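Local coordinates for RsfP (Uncultured bacterium, PDB 4GLF), which probably cleaves the glycosidic bond of a purine nucleoside with phosphate, releasing the base and a sugar phosphate, at residues I93-A98 and Y214-L219; A17-S22 and A60-H65. All coordinates share one frame; numbering follows the deposited sequence.

Contact 1 (I93-A98 and Y214-L219)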
loop_
_atom_site.group_PDB
_atom_site.type_symbol
_atom_site.label_atom_id
_atom_site.label_comp_id
_atom_site.label_asym_id
_atom_site.label_seq_id
_atom_site.Cartn_x
_atom_site.Cartn_y
_atom_site.Cartn_z
ATOM N N ILE A 93 27.263 -0.938 -1.094
ATOM C CA ILE A 93 26.605 -1.212 0.239
ATOM C C ILE A 93 26.248 -2.687 0.372
ATOM O O ILE A 93 25.683 -3.242 -0.571
ATOM C CB ILE A 93 25.316 -0.392 0.396
ATOM C CG1 ILE A 93 25.678 1.105 0.559
ATOM C CG2 ILE A 93 24.526 -0.820 1.663
ATOM C CD1 ILE A 93 24.422 2.000 0.621
ATOM N N VAL A 94 26.601 -3.295 1.495
ATOM C CA VAL A 94 26.083 -4.576 1.867
ATOM C C VAL A 94 25.129 -4.360 2.997
ATOM O O VAL A 94 25.461 -3.968 4.140
ATOM C CB VAL A 94 27.167 -5.621 2.272
ATOM C CG1 VAL A 94 26.500 -6.976 2.585
ATOM C CG2 VAL A 94 28.155 -5.840 1.131
ATOM N N SER A 95 23.906 -4.712 2.704
ATOM C CA SER A 95 22.852 -4.619 3.704
ATOM C C SER A 95 22.630 -5.985 4.398
ATOM O O SER A 95 22.406 -7.006 3.742
ATOM C CB SER A 95 21.561 -4.234 2.994
ATOM O OG SER A 95 20.499 -4.355 3.969
ATOM N N VAL A 96 22.651 -6.026 5.699
ATOM C CA VAL A 96 22.568 -7.295 6.372
ATOM C C VAL A 96 21.260 -7.297 7.106
ATOM O O VAL A 96 20.966 -6.353 7.849
ATOM C CB VAL A 96 23.756 -7.480 7.351
ATOM C CG1 VAL A 96 23.615 -8.772 8.145
ATOM C CG2 VAL A 96 25.087 -7.480 6.579
ATOM N N SER A 97 20.413 -8.307 6.890
ATOM C CA SER A 97 19.125 -8.264 7.586
ATOM C C SER A 97 18.523 -9.621 7.981
ATOM O O SER A 97 18.786 -10.652 7.319
ATOM C CB SER A 97 18.141 -7.394 6.812
ATOM O OG SER A 97 17.711 -8.042 5.655
ATOM N N ALA A 98 17.742 -9.632 9.063
ATOM C CA ALA A 98 17.112 -10.899 9.547
ATOM C C ALA A 98 15.872 -11.146 8.699
ATOM O O ALA A 98 15.157 -10.171 8.356
ATOM C CB ALA A 98 16.774 -10.797 11.058
ATOM N N TYR A 214 24.271 -1.912 -4.442
ATOM C CA TYR A 214 23.662 -2.336 -3.192
ATOM C C TYR A 214 23.283 -3.803 -3.330
ATOM O O TYR A 214 22.645 -4.185 -4.306
ATOM C CB TYR A 214 22.392 -1.507 -2.940
ATOM C CG TYR A 214 21.536 -1.907 -1.713
ATOM C CD1 TYR A 214 20.529 -2.862 -1.833
ATOM C CD2 TYR A 214 21.665 -1.254 -0.506
ATOM C CE1 TYR A 214 19.764 -3.230 -0.752
ATOM C CE2 TYR A 214 20.885 -1.592 0.586
ATOM C CZ TYR A 214 19.917 -2.559 0.450
ATOM O OH TYR A 214 19.083 -2.931 1.497
ATOM N N ALA A 215 23.586 -4.614 -2.311
ATOM C CA ALA A 215 23.149 -6.007 -2.284
ATOM C C ALA A 215 22.876 -6.448 -0.847
ATOM O O ALA A 215 23.298 -5.809 0.125
ATOM C CB ALA A 215 24.110 -6.931 -3.021
ATOM N N THR A 216 22.116 -7.514 -0.714
ATOM C CA THR A 216 21.646 -7.910 0.611
ATOM C C THR A 216 22.276 -9.264 1.012
ATOM O O THR A 216 22.334 -10.202 0.208
ATOM C CB THR A 216 20.085 -8.042 0.574
ATOM O OG1 THR A 216 19.492 -6.732 0.405
ATOM C CG2 THR A 216 19.576 -8.638 1.842
ATOM N N LEU A 217 22.721 -9.343 2.238
ATOM C CA LEU A 217 22.969 -10.624 2.889
ATOM C C LEU A 217 21.829 -10.943 3.957
ATOM O O LEU A 217 21.743 -10.296 5.043
ATOM C CB LEU A 217 24.308 -10.536 3.636
ATOM C CG LEU A 217 24.664 -11.768 4.502
ATOM C CD1 LEU A 217 24.875 -12.919 3.587
ATOM C CD2 LEU A 217 26.004 -11.583 5.239
ATOM N N ALA A 218 20.980 -11.900 3.642
ATOM C CA ALA A 218 19.785 -12.159 4.467
ATOM C C ALA A 218 20.103 -13.312 5.426
ATOM O O ALA A 218 20.688 -14.295 4.992
ATOM C CB ALA A 218 18.626 -12.435 3.544
ATOM N N LEU A 219 19.755 -13.200 6.703
ATOM C CA LEU A 219 20.026 -14.233 7.678
ATOM C C LEU A 219 18.702 -14.843 8.095
ATOM O O LEU A 219 17.865 -14.199 8.713
ATOM C CB LEU A 219 20.706 -13.644 8.962
ATOM C CG LEU A 219 21.855 -12.639 8.699
ATOM C CD1 LEU A 219 22.353 -12.081 10.034
ATOM C CD2 LEU A 219 22.984 -13.401 7.968
#
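Tyr214 lies against Ile93 and reaches forward to Ser95, joining two parallel strands of the central mixed sheet of this phosphorylase-superfamily fold. Five backbone hydrogen bonds tie the strands in exact register; the straightest runs from Ser95 N to Ala215 O (2.9 Å, 176°). Packing is tight on the face of Ile93, Ser95 and Tyr214. With CG of Tyr214 anti to the backbone N (chi1 175°), the ring leans obliquely forward and somewhat toward strand 93-98, bringing CD2 within 3.6 Å of Ile93 CG2, while Tyr214 OH comes 3.2 Å from Ser95 CB. A serine suits this spot because it is small enough to sit close beside the phenol end and offers a hydroxyl. Ser95 OG and Tyr214 OH both hydrogen-bond to OE1 of Glu203 on helix 200-209, so one carboxylate oxygen serves two buried hydroxyls. Thr216 OG1 turns to Asn200 OD1 of the same helix. The other face, bearing Val94, Val96, Leu217 and Leu219, is aliphatic, suiting its packing on helix 238-263, and looser across the strands, Val94 CG1 lying 4.3 Å from Leu217 CB. Ala98, at the far end, is exposed. Nearby, Val96 CG1 meets Leu219 CD1 methyl to methyl at 4.0 Å.

Contact 2 (A17-S22 and A60-H65); sequences AIIGGS and AFLTRH
Ile18 and Phe61 lie side by side, with Ile18 CG1 over the ring face, 4.2 Å from the Phe61 ring centroid, in a CH-pi contact. On the other face of these paired parallel strands Ala17 CB meets Ala60 CB at 3.9 Å, two small residues fitting a close pair. Four backbone hydrogen bonds hold the register, the last from Arg64 N to Gly20 O at 3.0 Å. Gly20 has an extended backbone shape (phi -171°, psi -143°) that suits glycine, and its carbonyl also accepts from a water bound to His65 N. Arg64, bent at chi3 (-80°), folds back so that Ile19 CG2 sits 3.3 Å above its guanidinium plane. Further out, a salt bridge from NE to Glu203 and a hydrogen bond from NH1 to Val96 O fix the turn of that plane. A leucine in place of Arg64 would probably leave Glu203 without its positive mate and Val96 O without this donor. In related nucleoside phosphorylases the loops leaving these strand ends contribute to the phosphate site, probably so here. Leu85 of helix 78-87 covers Ala17, Ile19 and Ala60, while strands 92-101 and 49-54 flank the pair within the sheet.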
loop_
_atom_site.group_PDB
_atom_site.type_symbol
_atom_site.label_atom_id
_atom_site.label_comp_id
_atom_site.label_asym_id
_atom_site.label_seq_id
_atom_site.Cartn_x
_atom_site.Cartn_y
_atom_site.Cartn_z
ATOM N N ALA A 17 30.171 0.355 2.627
ATOM C CA ALA A 17 29.396 0.446 3.862
ATOM C C ALA A 17 28.592 -0.750 4.094
ATOM O O ALA A 17 28.084 -1.384 3.144
ATOM C CB ALA A 17 28.492 1.676 3.872
ATOM N N ILE A 18 28.482 -1.070 5.382
ATOM C CA ILE A 18 27.613 -2.116 5.865
ATOM C C ILE A 18 26.423 -1.503 6.674
ATOM O O ILE A 18 26.639 -0.689 7.595
ATOM C CB ILE A 18 28.415 -3.021 6.804
ATOM C CG1 ILE A 18 29.809 -3.333 6.153
ATOM C CG2 ILE A 18 27.620 -4.262 7.241
ATOM C CD1 ILE A 18 29.633 -4.160 4.863
ATOM N N ILE A 19 25.201 -1.946 6.344
ATOM C CA ILE A 19 23.976 -1.574 7.045
ATOM C C ILE A 19 23.452 -2.770 7.744
ATOM O O ILE A 19 23.122 -3.805 7.147
ATOM C CB ILE A 19 22.876 -0.968 6.099
ATOM C CG1 ILE A 19 23.447 0.134 5.223
ATOM C CG2 ILE A 19 21.608 -0.524 6.893
ATOM C CD1 ILE A 19 22.433 0.697 4.227
ATOM N N GLY A 20 23.414 -2.707 9.064
ATOM C CA GLY A 20 22.865 -3.843 9.790
ATOM C C GLY A 20 22.659 -3.592 11.281
ATOM O O GLY A 20 22.251 -2.481 11.658
ATOM N N GLY A 21 22.899 -4.605 12.129
ATOM C CA GLY A 21 22.723 -4.467 13.606
ATOM C C GLY A 21 24.008 -3.898 14.177
ATOM O O GLY A 21 24.971 -3.809 13.440
ATOM N N SER A 22 24.049 -3.484 15.456
ATOM C CA SER A 22 25.277 -2.848 16.006
ATOM C C SER A 22 26.242 -3.936 16.352
ATOM O O SER A 22 25.858 -5.091 16.618
ATOM C CB SER A 22 25.048 -1.984 17.259
ATOM O OG SER A 22 24.136 -2.616 18.114
ATOM N N ALA A 60 32.359 1.984 6.409
ATOM C CA ALA A 60 31.314 2.648 7.231
ATOM C C ALA A 60 30.287 1.593 7.723
ATOM O O ALA A 60 29.821 0.752 6.948
ATOM C CB ALA A 60 30.596 3.736 6.407
ATOM N N PHE A 61 29.943 1.605 9.012
ATOM C CA PHE A 61 28.912 0.693 9.536
ATOM C C PHE A 61 27.795 1.586 10.020
ATOM O O PHE A 61 28.043 2.548 10.778
ATOM C CB PHE A 61 29.379 -0.130 10.732
ATOM C CG PHE A 61 30.391 -1.197 10.357
ATOM C CD1 PHE A 61 31.716 -0.840 10.079
ATOM C CD2 PHE A 61 29.998 -2.539 10.170
ATOM C CE1 PHE A 61 32.628 -1.819 9.682
ATOM C CE2 PHE A 61 30.958 -3.537 9.838
ATOM C CZ PHE A 61 32.246 -3.180 9.557
ATOM N N LEU A 62 26.578 1.256 9.611
ATOM C CA LEU A 62 25.401 2.054 9.992
ATOM C C LEU A 62 24.417 1.080 10.642
ATOM O O LEU A 62 24.028 0.064 10.039
ATOM C CB LEU A 62 24.765 2.726 8.782
ATOM C CG LEU A 62 23.655 3.805 9.017
ATOM C CD1 LEU A 62 23.432 4.694 7.772
ATOM C CD2 LEU A 62 22.349 3.095 9.338
ATOM N N THR A 63 24.033 1.368 11.889
ATOM C CA THR A 63 23.083 0.532 12.622
ATOM C C THR A 63 21.698 1.003 12.219
ATOM O O THR A 63 21.240 2.029 12.690
ATOM C CB THR A 63 23.306 0.719 14.119
ATOM O OG1 THR A 63 24.663 0.365 14.386
ATOM C CG2 THR A 63 22.330 -0.192 14.936
ATOM N N ARG A 64 21.083 0.273 11.320
ATOM C CA ARG A 64 19.798 0.604 10.762
ATOM C C ARG A 64 18.721 1.008 11.810
ATOM O O ARG A 64 17.963 1.974 11.609
ATOM C CB ARG A 64 19.303 -0.673 9.992
ATOM C CG ARG A 64 18.099 -0.349 9.144
ATOM C CD ARG A 64 17.534 -1.583 8.463
ATOM N NE ARG A 64 18.293 -1.958 7.258
ATOM C CZ ARG A 64 19.016 -3.073 7.147
ATOM N NH1 ARG A 64 19.109 -3.908 8.171
ATOM N NH2 ARG A 64 19.655 -3.335 5.990
ATOM N N HIS A 65 18.595 0.202 12.865
ATOM C CA HIS A 65 17.535 0.450 13.872
ATOM C C HIS A 65 17.912 1.340 15.033
ATOM O O HIS A 65 17.109 1.484 15.962
ATOM C CB HIS A 65 16.984 -0.858 14.410
ATOM C CG HIS A 65 16.262 -1.647 13.353
ATOM N ND1 HIS A 65 14.982 -1.393 12.979
ATOM C CD2 HIS A 65 16.730 -2.652 12.498
ATOM C CE1 HIS A 65 14.638 -2.237 11.975
ATOM N NE2 HIS A 65 15.711 -3.013 11.699
HETATM O O HOH W 1 20.116 -2.165 13.530
HETATM O O HOH W 2 26.528 -1.645 12.570
#

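How the contacts relate
Both contacts pair parallel strands of one sheet and are largely buried, contact 1 lying about 4 Å from the centre of the chain and contact 2 about 9 Å, measured between centres. Strands 16-20 and 92-101 are neighbours, probably hydrogen-bonded from Val94 N to Ala17 O (2.9 Å), and Ile93 CG2 packs on Ile19 CD1 at 3.6 Å. Contact 1 is strand throughout, whereas contact 2 runs out into loops with bound waters and a more accessible end. Their chemistry differs accordingly: neutral hydroxyls in contact 1, a charged arginine in contact 2. Glu203 unites them, one carboxylate oxygen serving the hydroxyls and the other the arginine.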